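Local coordinates for succinate dehydrogenase subunit A (Mycolicibacterium smegmatis, PDB 7D6V), which probably oxidises succinate to fumarate at its FAD and passes the electrons on toward quinone in the mycobacterial respiratory chain, at residues T38-G43 and S222-G227. Sequence-based numbering, arbitrary orientation.
With FAD (flavin-adenine dinucleotide), chain D.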
loop_
_atom_site.group_PDB
_atom_site.type_symbol
_atom_site.label_atom_id
_atom_site.label_comp_id
_atom_site.label_asym_id
_atom_site.label_seq_id
_atom_site.Cartn_x
_atom_site.Cartn_y
_atom_site.Cartn_z
ATOM N N THR A 38 -1.866 18.866 -2.429
ATOM C CA THR A 38 -1.596 17.565 -3.019
ATOM C C THR A 38 -2.589 17.317 -4.141
ATOM O O THR A 38 -3.781 17.592 -3.993
ATOM C CB THR A 38 -1.705 16.449 -1.972
ATOM O OG1 THR A 38 -0.761 16.687 -0.924
ATOM C CG2 THR A 38 -1.390 15.106 -2.595
ATOM N N LYS A 39 -2.099 16.789 -5.259
ATOM C CA LYS A 39 -2.979 16.499 -6.382
ATOM C C LYS A 39 -3.795 15.234 -6.149
ATOM O O LYS A 39 -4.895 15.100 -6.694
ATOM C CB LYS A 39 -2.157 16.375 -7.663
ATOM C CG LYS A 39 -2.805 16.981 -8.880
ATOM C CD LYS A 39 -2.212 16.400 -10.143
ATOM C CE LYS A 39 -0.984 17.159 -10.574
ATOM N NZ LYS A 39 -0.385 16.578 -11.801
ATOM N N SER A 40 -3.285 14.313 -5.340
ATOM C CA SER A 40 -3.944 13.066 -4.992
ATOM C C SER A 40 -4.443 13.135 -3.550
ATOM O O SER A 40 -4.417 14.189 -2.910
ATOM C CB SER A 40 -2.991 11.890 -5.217
ATOM O OG SER A 40 -1.775 12.074 -4.516
ATOM N N LEU A 41 -4.930 12.006 -3.044
ATOM C CA LEU A 41 -5.323 11.933 -1.647
ATOM C C LEU A 41 -4.089 11.963 -0.747
ATOM O O LEU A 41 -2.965 11.690 -1.174
ATOM C CB LEU A 41 -6.139 10.667 -1.380
ATOM C CG LEU A 41 -7.572 10.617 -1.915
ATOM C CD1 LEU A 41 -8.197 9.257 -1.656
ATOM C CD2 LEU A 41 -8.418 11.705 -1.303
ATOM N N PHE A 42 -4.314 12.309 0.517
ATOM C CA PHE A 42 -3.225 12.424 1.478
ATOM C C PHE A 42 -2.580 11.064 1.721
ATOM O O PHE A 42 -3.256 10.100 2.093
ATOM C CB PHE A 42 -3.749 13.009 2.788
ATOM C CG PHE A 42 -2.675 13.463 3.731
ATOM C CD1 PHE A 42 -1.455 13.903 3.255
ATOM C CD2 PHE A 42 -2.891 13.457 5.096
ATOM C CE1 PHE A 42 -0.471 14.323 4.125
ATOM C CE2 PHE A 42 -1.912 13.877 5.968
ATOM C CZ PHE A 42 -0.701 14.308 5.481
ATOM N N GLY A 43 -1.265 10.990 1.518
ATOM C CA GLY A 43 -0.542 9.754 1.727
ATOM C C GLY A 43 -0.532 8.800 0.557
ATOM O O GLY A 43 -0.203 7.626 0.738
ATOM N N SER A 222 3.425 7.399 -11.889
ATOM C CA SER A 222 2.033 7.513 -11.486
ATOM C C SER A 222 1.254 8.431 -12.425
ATOM O O SER A 222 1.804 9.064 -13.327
ATOM C CB SER A 222 1.935 8.040 -10.055
ATOM O OG SER A 222 2.797 7.333 -9.184
ATOM N N TRP A 223 -0.058 8.501 -12.184
ATOM C CA TRP A 223 -0.921 9.418 -12.920
ATOM C C TRP A 223 -0.493 10.869 -12.742
ATOM O O TRP A 223 -0.705 11.692 -13.638
ATOM C CB TRP A 223 -2.370 9.230 -12.466
ATOM C CG TRP A 223 -3.254 10.410 -12.719
ATOM C CD1 TRP A 223 -3.890 10.725 -13.880
ATOM C CD2 TRP A 223 -3.597 11.441 -11.783
ATOM N NE1 TRP A 223 -4.606 11.885 -13.730
ATOM C CE2 TRP A 223 -4.440 12.344 -12.451
ATOM C CE3 TRP A 223 -3.267 11.686 -10.447
ATOM C CZ2 TRP A 223 -4.962 13.474 -11.829
ATOM C CZ3 TRP A 223 -3.785 12.806 -9.833
ATOM C CH2 TRP A 223 -4.622 13.687 -10.523
ATOM N N GLU A 224 0.119 11.197 -11.610
ATOM C CA GLU A 224 0.415 12.575 -11.249
ATOM C C GLU A 224 1.751 13.076 -11.786
ATOM O O GLU A 224 2.067 14.255 -11.607
ATOM C CB GLU A 224 0.388 12.723 -9.726
ATOM C CG GLU A 224 1.505 11.981 -9.015
ATOM C CD GLU A 224 1.211 11.752 -7.547
ATOM O OE1 GLU A 224 2.079 11.197 -6.845
ATOM O OE2 GLU A 224 0.109 12.125 -7.095
ATOM N N TYR A 225 2.536 12.226 -12.447
ATOM C CA TYR A 225 3.863 12.616 -12.928
ATOM C C TYR A 225 3.753 13.238 -14.320
ATOM O O TYR A 225 4.243 12.712 -15.318
ATOM C CB TYR A 225 4.801 11.417 -12.925
ATOM C CG TYR A 225 5.562 11.243 -11.636
ATOM C CD1 TYR A 225 5.053 11.720 -10.438
ATOM C CD2 TYR A 225 6.791 10.603 -11.615
ATOM C CE1 TYR A 225 5.743 11.562 -9.260
ATOM C CE2 TYR A 225 7.488 10.442 -10.441
ATOM C CZ TYR A 225 6.962 10.923 -9.266
ATOM O OH TYR A 225 7.657 10.765 -8.091
ATOM N N THR A 226 3.105 14.399 -14.366
ATOM C CA THR A 226 2.873 15.109 -15.616
ATOM C C THR A 226 3.853 16.250 -15.839
ATOM O O THR A 226 3.598 17.116 -16.681
ATOM C CB THR A 226 1.439 15.641 -15.669
ATOM O OG1 THR A 226 1.245 16.600 -14.623
ATOM C CG2 THR A 226 0.443 14.510 -15.509
ATOM N N GLY A 227 4.963 16.276 -15.111
ATOM C CA GLY A 227 5.931 17.336 -15.273
ATOM C C GLY A 227 5.566 18.641 -14.610
ATOM O O GLY A 227 6.221 19.655 -14.876
HETATM P PA FAD D . 6.276 12.190 -4.942
HETATM O O1A FAD D . 6.049 11.812 -3.526
HETATM O O2A FAD D . 6.386 11.130 -5.968
HETATM O O5B FAD D . 5.047 13.111 -5.381
HETATM C C5B FAD D . 5.103 14.524 -5.440
HETATM C C4B FAD D . 3.818 15.115 -4.885
HETATM O O4B FAD D . 3.514 16.341 -5.541
HETATM C C3B FAD D . 2.600 14.244 -5.077
HETATM O O3B FAD D . 1.868 14.274 -3.861
HETATM C C2B FAD D . 1.790 14.950 -6.133
HETATM O O2B FAD D . 0.393 14.727 -5.995
HETATM C C1B FAD D . 2.134 16.386 -5.867
HETATM N N9A FAD D . 1.905 17.218 -7.058
HETATM C C8A FAD D . 2.452 17.052 -8.262
HETATM N N7A FAD D . 2.024 17.999 -9.115
HETATM C C5A FAD D . 1.178 18.791 -8.448
HETATM C C6A FAD D . 0.366 19.980 -8.745
HETATM N N6A FAD D . 0.365 20.539 -9.965
HETATM N N1A FAD D . -0.378 20.491 -7.758
HETATM C C2A FAD D . -0.394 19.964 -6.531
HETATM N N3A FAD D . 0.315 18.889 -6.194
HETATM C C4A FAD D . 1.105 18.271 -7.091
HETATM N N1 FAD D . 13.818 5.323 -5.365
HETATM C C2 FAD D . 14.616 4.629 -4.529
HETATM O O2 FAD D . 15.535 5.227 -3.961
HETATM N N3 FAD D . 14.466 3.328 -4.284
HETATM C C4 FAD D . 13.507 2.613 -4.859
HETATM O O4 FAD D . 13.386 1.406 -4.615
HETATM C C4X FAD D . 12.587 3.285 -5.791
HETATM N N5 FAD D . 11.594 2.621 -6.404
HETATM C C5X FAD D . 10.770 3.266 -7.243
HETATM C C6 FAD D . 9.749 2.567 -7.866
HETATM C C7 FAD D . 8.897 3.219 -8.736
HETATM C C7M FAD D . 7.790 2.473 -9.418
HETATM C C8 FAD D . 9.076 4.662 -8.999
HETATM C C8M FAD D . 8.151 5.371 -9.942
HETATM C C9 FAD D . 10.090 5.367 -8.378
HETATM C C9A FAD D . 10.942 4.714 -7.512
HETATM N N10 FAD D . 11.970 5.423 -6.885
HETATM C C10 FAD D . 12.807 4.723 -6.012
HETATM C "C1'" FAD D . 12.154 6.851 -7.119
HETATM C "C2'" FAD D . 11.625 7.631 -5.922
HETATM O "O2'" FAD D . 10.465 6.993 -5.393
HETATM C "C3'" FAD D . 11.219 9.048 -6.287
HETATM O "O3'" FAD D . 12.380 9.763 -6.685
HETATM C "C4'" FAD D . 10.599 9.752 -5.091
HETATM O "O4'" FAD D . 9.429 9.059 -4.680
HETATM C "C5'" FAD D . 10.212 11.185 -5.398
HETATM O "O5'" FAD D . 9.463 11.669 -4.294
HETATM P P FAD D . 8.897 13.157 -4.216
HETATM O O1P FAD D . 8.531 13.410 -2.797
HETATM O O2P FAD D . 9.846 14.087 -4.883
HETATM O O3P FAD D . 7.561 13.134 -5.111
#
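K39 and E224 mark the closest approach of two irregular backbones, their CA atoms 7.1 Å apart. Segment 38-43 begins the loop after strand 34-37, while 222-227 opens with a type I beta turn, S222 to Y225, overlapped by an inverse gamma turn centred on Y225. The adenosine half of FAD lies alongside, held by both segments. E224 OE2 accepts a hydrogen bond from the ribose hydroxyl O2B of FAD at 2.8 Å and, through its syn lone pair, one from S40 OG at 3.2 Å. K39 N adds a weak hydrogen bond to the same O2B. An acidic residue on the adenosine ribose is familiar from Rossmann-type dinucleotide folds; here it comes from the far loop, not from the end of strand 34-37. K39 runs past the adenine, CE 3.4 Å from FAD C5A, and its CD lies 3.6 Å from W223 CH2, approaching that ring obliquely. A bend at chi3 (-87°) places CE; beyond it NZ makes a weak hydrogen bond to E224 O at 3.4 Å and a salt bridge with D228. Y225 OH donates in the ring plane to the phosphate oxygen O2A of FAD, and W223 meets W52 of the iron-sulfur subunit.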